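Local coordinates for putative Hit-like protein involved in cell-cycle regulation (Streptococcus mutans, PDB 3L7X) that probably acts as a nucleotide-binding hydrolase of the histidine triad (HIT) family, binds a zinc ion, and may take part in cell-cycle regulation, at residues C38-V44 and L74-H80; A68-H72 and L136-F140. All coordinates share one frame; numbering follows the deposited sequence.

Contact 1 of 2, residues C38-V44 and L74-H80; sequences CLFCKIV and LVIPKEH. With ZN (zinc ion), chain B.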
ATOM      1  N   CYS A  38      14.828 -17.220   4.677  1.00 23.84           N
ATOM      2  CA  CYS A  38      14.218 -15.972   4.203  1.00 19.93           C
ATOM      3  C   CYS A  38      15.222 -15.015   3.577  1.00 23.32           C
ATOM      4  O   CYS A  38      16.063 -14.436   4.270  1.00 24.46           O
ATOM      5  CB  CYS A  38      13.502 -15.271   5.384  1.00 19.47           C
ATOM      6  SG  CYS A  38      12.666 -13.717   4.769  1.00 21.45           S
ATOM      7  N   LEU A  39      15.128 -14.854   2.256  1.00 22.75           N
ATOM      8  CA  LEU A  39      16.097 -14.031   1.527  1.00 28.00           C
ATOM      9  C   LEU A  39      16.137 -12.581   2.079  1.00 23.53           C
ATOM     10  O   LEU A  39      17.219 -11.971   2.187  1.00 23.76           O
ATOM     11  CB  LEU A  39      15.680 -13.949   0.052  1.00 27.93           C
ATOM     12  CG  LEU A  39      16.549 -12.967  -0.738  1.00 30.36           C
ATOM     13  CD1 LEU A  39      17.919 -13.505  -0.879  1.00 34.10           C
ATOM     14  CD2 LEU A  39      15.906 -12.722  -2.112  1.00 35.97           C
ATOM     15  N   PHE A  40      14.965 -12.040   2.421  1.00 21.63           N
ATOM     16  CA  PHE A  40      14.910 -10.661   2.905  1.00 19.97           C
ATOM     17  C   PHE A  40      15.534 -10.510   4.305  1.00 21.34           C
ATOM     18  O   PHE A  40      16.154  -9.499   4.577  1.00 22.52           O
ATOM     19  CB  PHE A  40      13.481 -10.065   2.857  1.00 20.47           C
ATOM     20  CG  PHE A  40      12.997  -9.797   1.437  1.00 18.78           C
ATOM     21  CD1 PHE A  40      13.783 -10.164   0.333  1.00 20.23           C
ATOM     22  CD2 PHE A  40      11.686  -9.352   1.199  1.00 15.57           C
ATOM     23  CE1 PHE A  40      13.371  -9.961  -0.997  1.00 18.21           C
ATOM     24  CE2 PHE A  40      11.276  -9.154  -0.148  1.00 18.37           C
ATOM     25  CZ  PHE A  40      12.095  -9.446  -1.238  1.00 17.94           C
ATOM     26  N   CYS A  41      15.387 -11.542   5.157  1.00 20.54           N
ATOM     27  CA  CYS A  41      16.060 -11.544   6.462  1.00 22.58           C
ATOM     28  C   CYS A  41      17.577 -11.569   6.232  1.00 26.15           C
ATOM     29  O   CYS A  41      18.341 -10.889   6.952  1.00 25.86           O
ATOM     30  CB  CYS A  41      15.629 -12.755   7.303  1.00 22.93           C
ATOM     31  SG  CYS A  41      14.036 -12.424   8.206  1.00 23.40           S
ATOM     32  N   LYS A  42      18.001 -12.342   5.238  1.00 25.07           N
ATOM     33  CA  LYS A  42      19.443 -12.400   4.943  1.00 27.57           C
ATOM     34  C   LYS A  42      19.955 -11.060   4.427  1.00 29.01           C
ATOM     35  O   LYS A  42      21.024 -10.603   4.802  1.00 29.42           O
ATOM     36  CB  LYS A  42      19.724 -13.518   3.946  1.00 26.67           C
ATOM     37  CG  LYS A  42      19.497 -14.910   4.544  1.00 26.80           C
ATOM     38  CD  LYS A  42      19.655 -15.926   3.442  1.00 35.41           C
ATOM     39  CE  LYS A  42      19.259 -17.323   3.937  1.00 46.54           C
ATOM     40  NZ  LYS A  42      19.554 -18.332   2.886  1.00 49.80           N
ATOM     41  N   ILE A  43      19.147 -10.379   3.615  1.00 25.68           N
ATOM     42  CA  ILE A  43      19.482  -9.012   3.254  1.00 25.69           C
ATOM     43  C   ILE A  43      19.547  -8.014   4.429  1.00 26.13           C
ATOM     44  O   ILE A  43      20.500  -7.248   4.543  1.00 28.65           O
ATOM     45  CB  ILE A  43      18.483  -8.493   2.133  1.00 24.62           C
ATOM     46  CG1 ILE A  43      18.801  -9.212   0.802  1.00 24.10           C
ATOM     47  CG2 ILE A  43      18.684  -6.970   1.942  1.00 26.09           C
ATOM     48  CD1 ILE A  43      17.749  -9.011  -0.268  1.00 23.87           C
ATOM     49  N   VAL A  44      18.553  -8.045   5.316  1.00 22.00           N
ATOM     50  CA  VAL A  44      18.572  -7.267   6.542  1.00 23.99           C
ATOM     51  C   VAL A  44      19.812  -7.537   7.398  1.00 29.44           C
ATOM     52  O   VAL A  44      20.359  -6.613   7.981  1.00 33.52           O
ATOM     53  CB  VAL A  44      17.289  -7.517   7.364  1.00 25.81           C
ATOM     54  CG1 VAL A  44      17.352  -6.828   8.773  1.00 27.98           C
ATOM     55  CG2 VAL A  44      16.052  -6.921   6.581  1.00 23.10           C
ATOM     56  N   LEU A  74      11.616  -1.870  -3.183  1.00 18.01           N
ATOM     57  CA  LEU A  74      10.851  -2.563  -2.174  1.00 15.80           C
ATOM     58  C   LEU A  74      11.233  -1.918  -0.853  1.00 17.50           C
ATOM     59  O   LEU A  74      12.424  -1.643  -0.593  1.00 19.57           O
ATOM     60  CB  LEU A  74      11.194  -4.091  -2.029  1.00 18.06           C
ATOM     61  CG  LEU A  74      10.942  -4.901  -3.297  1.00 15.77           C
ATOM     62  CD1 LEU A  74      11.162  -6.387  -3.007  1.00 16.86           C
ATOM     63  CD2 LEU A  74       9.432  -4.719  -3.802  1.00 17.13           C
ATOM     64  N   VAL A  75      10.223  -1.691  -0.014  1.00 17.16           N
ATOM     65  CA  VAL A  75      10.467  -1.234   1.375  1.00 17.03           C
ATOM     66  C   VAL A  75      10.046  -2.360   2.303  1.00 16.80           C
ATOM     67  O   VAL A  75       8.937  -2.875   2.193  1.00 16.85           O
ATOM     68  CB  VAL A  75       9.619   0.028   1.689  1.00 18.04           C
ATOM     69  CG1 VAL A  75       9.960   0.557   3.114  1.00 19.67           C
ATOM     70  CG2 VAL A  75       9.863   1.113   0.590  1.00 18.70           C
ATOM     71  N   ILE A  76      10.988  -2.817   3.149  1.00 17.46           N
ATOM     72  CA  ILE A  76      10.686  -3.944   4.040  1.00 17.88           C
ATOM     73  C   ILE A  76      10.914  -3.621   5.500  1.00 18.73           C
ATOM     74  O   ILE A  76      11.746  -2.807   5.819  1.00 21.64           O
ATOM     75  CB  ILE A  76      11.507  -5.208   3.643  1.00 17.21           C
ATOM     76  CG1 ILE A  76      12.998  -4.988   3.953  1.00 19.72           C
ATOM     77  CG2 ILE A  76      11.347  -5.484   2.138  1.00 19.39           C
ATOM     78  CD1 ILE A  76      13.828  -6.318   3.715  1.00 22.11           C
ATOM     79  N   PRO A  77      10.166  -4.269   6.396  1.00 22.79           N
ATOM     80  CA  PRO A  77      10.539  -4.099   7.818  1.00 22.45           C
ATOM     81  C   PRO A  77      11.779  -4.931   8.131  1.00 25.84           C
ATOM     82  O   PRO A  77      11.916  -5.979   7.554  1.00 21.00           O
ATOM     83  CB  PRO A  77       9.355  -4.712   8.568  1.00 23.72           C
ATOM     84  CG  PRO A  77       8.688  -5.635   7.611  1.00 21.49           C
ATOM     85  CD  PRO A  77       9.096  -5.256   6.195  1.00 20.54           C
ATOM     86  N   LYS A  78      12.643  -4.451   9.008  1.00 23.06           N
ATOM     87  CA  LYS A  78      13.760  -5.273   9.468  1.00 24.28           C
ATOM     88  C   LYS A  78      13.267  -6.464  10.280  1.00 27.90           C
ATOM     89  O   LYS A  78      13.863  -7.536  10.225  1.00 28.34           O
ATOM     90  CB  LYS A  78      14.706  -4.389  10.234  1.00 26.40           C
ATOM     91  CG  LYS A  78      15.428  -3.468   9.284  1.00 25.85           C
ATOM     92  CD  LYS A  78      16.554  -2.746   9.982  1.00 31.24           C
ATOM     93  CE  LYS A  78      17.459  -2.040   8.998  1.00 33.43           C
ATOM     94  NZ  LYS A  78      18.543  -1.357   9.765  1.00 33.58           N
ATOM     95  N   GLU A  79      12.226  -6.256  11.075  1.00 24.31           N
ATOM     96  CA  GLU A  79      11.578  -7.341  11.775  1.00 27.49           C
ATOM     97  C   GLU A  79      10.740  -8.177  10.796  1.00 26.12           C
ATOM     98  O   GLU A  79       9.871  -7.625  10.096  1.00 26.46           O
ATOM     99  CB  GLU A  79      10.673  -6.785  12.902  1.00 29.34           C
ATOM    100  CG  GLU A  79       9.863  -7.891  13.584  1.00 34.80           C
ATOM    101  CD  GLU A  79       8.874  -7.336  14.558  1.00 37.08           C
ATOM    102  OE1 GLU A  79       9.037  -7.552  15.763  1.00 39.68           O
ATOM    103  OE2 GLU A  79       7.934  -6.638  14.140  1.00 36.98           O
ATOM    104  N   HIS A  80      10.988  -9.479  10.748  1.00 25.78           N
ATOM    105  CA  HIS A  80      10.270 -10.344   9.824  1.00 23.45           C
ATOM    106  C   HIS A  80       8.792 -10.432  10.230  1.00 21.13           C
ATOM    107  O   HIS A  80       8.441 -10.620  11.395  1.00 22.83           O
ATOM    108  CB  HIS A  80      10.878 -11.767   9.804  1.00 22.02           C
ATOM    109  CG  HIS A  80      10.121 -12.709   8.912  1.00 19.72           C
ATOM    110  ND1 HIS A  80      10.530 -13.000   7.640  1.00 19.82           N
ATOM    111  CD2 HIS A  80       8.950 -13.374   9.087  1.00 19.61           C
ATOM    112  CE1 HIS A  80       9.676 -13.839   7.074  1.00 18.88           C
ATOM    113  NE2 HIS A  80       8.693 -14.069   7.928  1.00 20.98           N
TER
HETATM  114 ZN    ZN B 140      12.343 -12.455   6.642  0.80 18.23          ZN
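A Cys2His2 zinc site closes this contact: Cys38 and Cys41, a CxxC pair where helix 39-45 starts, and His80 beyond strand 73-77 bind the same zinc ion, with His131 as fourth ligand. Both thiolates, Cys38 SG and Cys41 SG, lie 2.3 Å from zinc, and His80 ND1 comes within 2.1 Å. Cys38 SG sits in the plane of the imidazole, at its edge, whereas Cys41 SG stands oblique to the ring. Cys38 is also the N-cap: with SG anti to its own backbone N (chi1 -178°), Cys38 SG accepts a hydrogen bond from Cys41 N (3.5 Å), so one sulfur serves metal and helix end together. His131 opens the histidine triad motif of the HIT family; two residues on, His133, the predicted nucleotidylated histidine, meets Phe40 edge-to-face. Phe40 also reaches the strand, its CZ 3.7 Å from Leu74 CD1, the two side chains crossing at about a right angle. Ile76 suits its place between Phe40 and Val44 because it branches: CG2 approaches Phe40 CD2, while Ile76 CD1 lies 3.7 Å from Val44 CG2. The other methyl, Val44 CG1, rests 3.9 Å from Lys78 CB, where the extended lysine leads off to Asp56 O and a salt bridge with Glu55.

Contact 2 of 2, residues A68-H72 and L136-F140; sequences ATKGH and LVPRF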
ATOM      1  N   ALA A  68      10.457  -3.369 -12.457  1.00 18.05           N
ATOM      2  CA  ALA A  68       9.191  -3.402 -13.235  1.00 18.91           C
ATOM      3  C   ALA A  68       9.083  -2.061 -13.964  1.00 21.12           C
ATOM      4  O   ALA A  68       8.635  -2.019 -15.124  1.00 19.89           O
ATOM      5  CB  ALA A  68       7.938  -3.614 -12.318  1.00 18.86           C
ATOM      6  N   THR A  69       9.485  -0.984 -13.271  1.00 17.35           N
ATOM      7  CA  THR A  69       9.714   0.289 -13.942  1.00 17.57           C
ATOM      8  C   THR A  69      10.965   0.874 -13.344  1.00 22.02           C
ATOM      9  O   THR A  69      11.510   0.338 -12.386  1.00 21.68           O
ATOM     10  CB  THR A  69       8.578   1.357 -13.614  1.00 17.00           C
ATOM     11  OG1 THR A  69       8.557   1.606 -12.205  1.00 20.90           O
ATOM     12  CG2 THR A  69       7.157   0.805 -13.984  1.00 18.37           C
ATOM     13  N   LYS A  70      11.421   1.978 -13.937  1.00 22.00           N
ATOM     14  CA  LYS A  70      12.679   2.579 -13.519  1.00 23.43           C
ATOM     15  C   LYS A  70      12.555   3.103 -12.082  1.00 22.49           C
ATOM     16  O   LYS A  70      11.680   3.924 -11.786  1.00 22.19           O
ATOM     17  CB  LYS A  70      13.069   3.729 -14.471  1.00 25.33           C
ATOM     18  CG  LYS A  70      14.387   4.349 -14.095  1.00 30.61           C
ATOM     19  CD  LYS A  70      14.658   5.662 -14.913  1.00 48.90           C
ATOM     20  CE  LYS A  70      15.863   6.416 -14.321  1.00 51.39           C
ATOM     21  NZ  LYS A  70      16.273   7.716 -14.988  1.00 53.97           N
ATOM     22  N   GLY A  71      13.384   2.601 -11.164  1.00 24.05           N
ATOM     23  CA  GLY A  71      13.263   3.023  -9.787  1.00 22.22           C
ATOM     24  C   GLY A  71      12.379   2.176  -8.919  1.00 19.59           C
ATOM     25  O   GLY A  71      12.222   2.484  -7.761  1.00 20.32           O
ATOM     26  N   HIS A  72      11.839   1.083  -9.460  1.00 19.58           N
ATOM     27  CA  HIS A  72      10.976   0.161  -8.698  1.00 22.02           C
ATOM     28  C   HIS A  72      11.769  -0.225  -7.452  1.00 19.46           C
ATOM     29  O   HIS A  72      12.941  -0.702  -7.558  1.00 19.11           O
ATOM     30  CB  HIS A  72      10.730  -1.035  -9.614  1.00 19.20           C
ATOM     31  CG  HIS A  72       9.997  -2.211  -9.032  1.00 18.06           C
ATOM     32  ND1 HIS A  72       9.201  -2.216  -7.885  1.00 21.25           N
ATOM     33  CD2 HIS A  72       9.922  -3.461  -9.541  1.00 14.20           C
ATOM     34  CE1 HIS A  72       8.670  -3.435  -7.738  1.00 12.75           C
ATOM     35  NE2 HIS A  72       9.072  -4.181  -8.753  1.00 19.90           N
ATOM     36  N   LEU A 136       7.262   0.238  -4.351  1.00 13.72           N
ATOM     37  CA  LEU A 136       7.050   1.662  -4.829  1.00 15.21           C
ATOM     38  C   LEU A 136       7.387   1.592  -6.293  1.00 16.94           C
ATOM     39  O   LEU A 136       8.517   1.286  -6.642  1.00 18.06           O
ATOM     40  CB  LEU A 136       7.989   2.622  -4.109  1.00 16.55           C
ATOM     41  CG  LEU A 136       7.967   2.554  -2.574  1.00 19.68           C
ATOM     42  CD1 LEU A 136       8.925   3.637  -1.974  1.00 21.06           C
ATOM     43  CD2 LEU A 136       6.600   2.744  -2.012  1.00 20.88           C
ATOM     44  N   VAL A 137       6.412   1.816  -7.163  1.00 14.65           N
ATOM     45  CA  VAL A 137       6.583   1.604  -8.615  1.00 15.30           C
ATOM     46  C   VAL A 137       6.387   2.991  -9.254  1.00 18.49           C
ATOM     47  O   VAL A 137       5.221   3.460  -9.465  1.00 18.34           O
ATOM     48  CB  VAL A 137       5.526   0.643  -9.169  1.00 16.58           C
ATOM     49  CG1 VAL A 137       5.720   0.418 -10.658  1.00 17.22           C
ATOM     50  CG2 VAL A 137       5.548  -0.717  -8.401  1.00 17.57           C
ATOM     51  N   PRO A 138       7.485   3.648  -9.599  1.00 15.72           N
ATOM     52  CA  PRO A 138       7.338   4.959 -10.311  1.00 18.36           C
ATOM     53  C   PRO A 138       6.631   4.750 -11.637  1.00 19.34           C
ATOM     54  O   PRO A 138       6.807   3.716 -12.338  1.00 18.09           O
ATOM     55  CB  PRO A 138       8.812   5.369 -10.521  1.00 20.68           C
ATOM     56  CG  PRO A 138       9.556   4.737  -9.296  1.00 19.21           C
ATOM     57  CD  PRO A 138       8.903   3.319  -9.331  1.00 18.91           C
ATOM     58  N   ARG A 139       5.853   5.749 -12.065  1.00 17.00           N
ATOM     59  CA  ARG A 139       5.098   5.640 -13.286  1.00 20.71           C
ATOM     60  C   ARG A 139       5.465   6.866 -14.185  1.00 24.04           C
ATOM     61  O   ARG A 139       5.732   7.978 -13.689  1.00 21.31           O
ATOM     62  CB  ARG A 139       3.573   5.642 -13.018  1.00 20.90           C
ATOM     63  CG  ARG A 139       3.107   4.448 -12.125  1.00 21.18           C
ATOM     64  CD  ARG A 139       3.412   3.130 -12.893  1.00 20.80           C
ATOM     65  NE  ARG A 139       2.680   3.074 -14.201  1.00 23.40           N
ATOM     66  CZ  ARG A 139       1.409   2.685 -14.332  1.00 25.59           C
ATOM     67  NH1 ARG A 139       0.641   2.381 -13.269  1.00 21.10           N
ATOM     68  NH2 ARG A 139       0.886   2.605 -15.546  1.00 32.52           N
ATOM     69  N   PHE A 140       5.580   6.609 -15.482  1.00 22.95           N
ATOM     70  CA  PHE A 140       6.047   7.601 -16.451  1.00 26.90           C
ATOM     71  C   PHE A 140       5.033   7.722 -17.601  1.00 31.59           C
ATOM     72  O   PHE A 140       4.738   6.754 -18.291  1.00 33.55           O
ATOM     73  CB  PHE A 140       7.436   7.158 -16.979  1.00 27.90           C
ATOM     74  CG  PHE A 140       8.417   6.930 -15.900  1.00 25.71           C
ATOM     75  CD1 PHE A 140       9.207   7.990 -15.432  1.00 26.88           C
ATOM     76  CD2 PHE A 140       8.541   5.659 -15.301  1.00 25.11           C
ATOM     77  CE1 PHE A 140      10.113   7.821 -14.418  1.00 23.76           C
ATOM     78  CE2 PHE A 140       9.454   5.478 -14.281  1.00 24.54           C
ATOM     79  CZ  PHE A 140      10.240   6.523 -13.817  1.00 23.72           C
TER
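Thr69 bonds to Pro138 near the C-terminal end of strand 134-139, and each heavy atom of its short side chain has a partner there. Thr69 CB starts 3.2 Å from Pro138 O. From it OG1 turns into the position between the backbone N and the carbonyl carbon (chi1 61°), which aims the hydroxyl at the strand; Thr69 OG1 donates to Pro138 O over 2.7 Å, meeting a lone pair in the carbonyl plane with a C=O...donor angle of 134°. Thr69 OG1 also lies beside Val137 CG1, and the methyl Thr69 CG2 packs 3.6 Å from Val137 CG1, the two side chains crossing at about a right angle. Threonine fits because one branch can bond while the other packs. Thr69 also begins a type II beta turn, closed by His72 N to Thr69 O at 3.0 Å, that leads into strand 73-77 of the antiparallel HIT-domain sheet. Gly71, with no side chain, takes the third place of the turn, close to the Pro138 ring, with the positive phi (92°) usual for glycine there. The puckered Pro138 ring packs against the turn, Pro138 CG 3.4 Å from Lys70 O. That buried carbonyl has no hydrogen-bond partner in the model; Lys70 O lies in the plane of the Phe140 ring at its edge, and Lys70 CB comes within 4.0 Å of Phe140 CE2. At the other end, His72 CA makes a CA-H...O contact of 3.4 Å with Leu136 O. The His72 imidazole runs alongside Val137, pointing the same way, and the second subunit's Phe150 packs on it.

Overall arrangement
From the N terminus the chain first lays down 38-44, then passes through hairpin strands 52-55 and 59-63 and the loop holding 68-72, before strand 73-77 brings in 74-80 and closes contact 1. Contact 2 opens within that excursion but closes much later, after helices 89-97 and 99-110 and strand 114-121, when strand 134-139 delivers 136-140; the two closures therefore cross. Their centres lie about 20 Å apart, toward opposite ends of the neighbouring antiparallel strands 73-77 and 134-139, and Val75 packs on Leu136 between them. Contact 1 anchors the N-terminal helix to the sheet, whereas contact 2 fastens the loop entering it beside the second subunit.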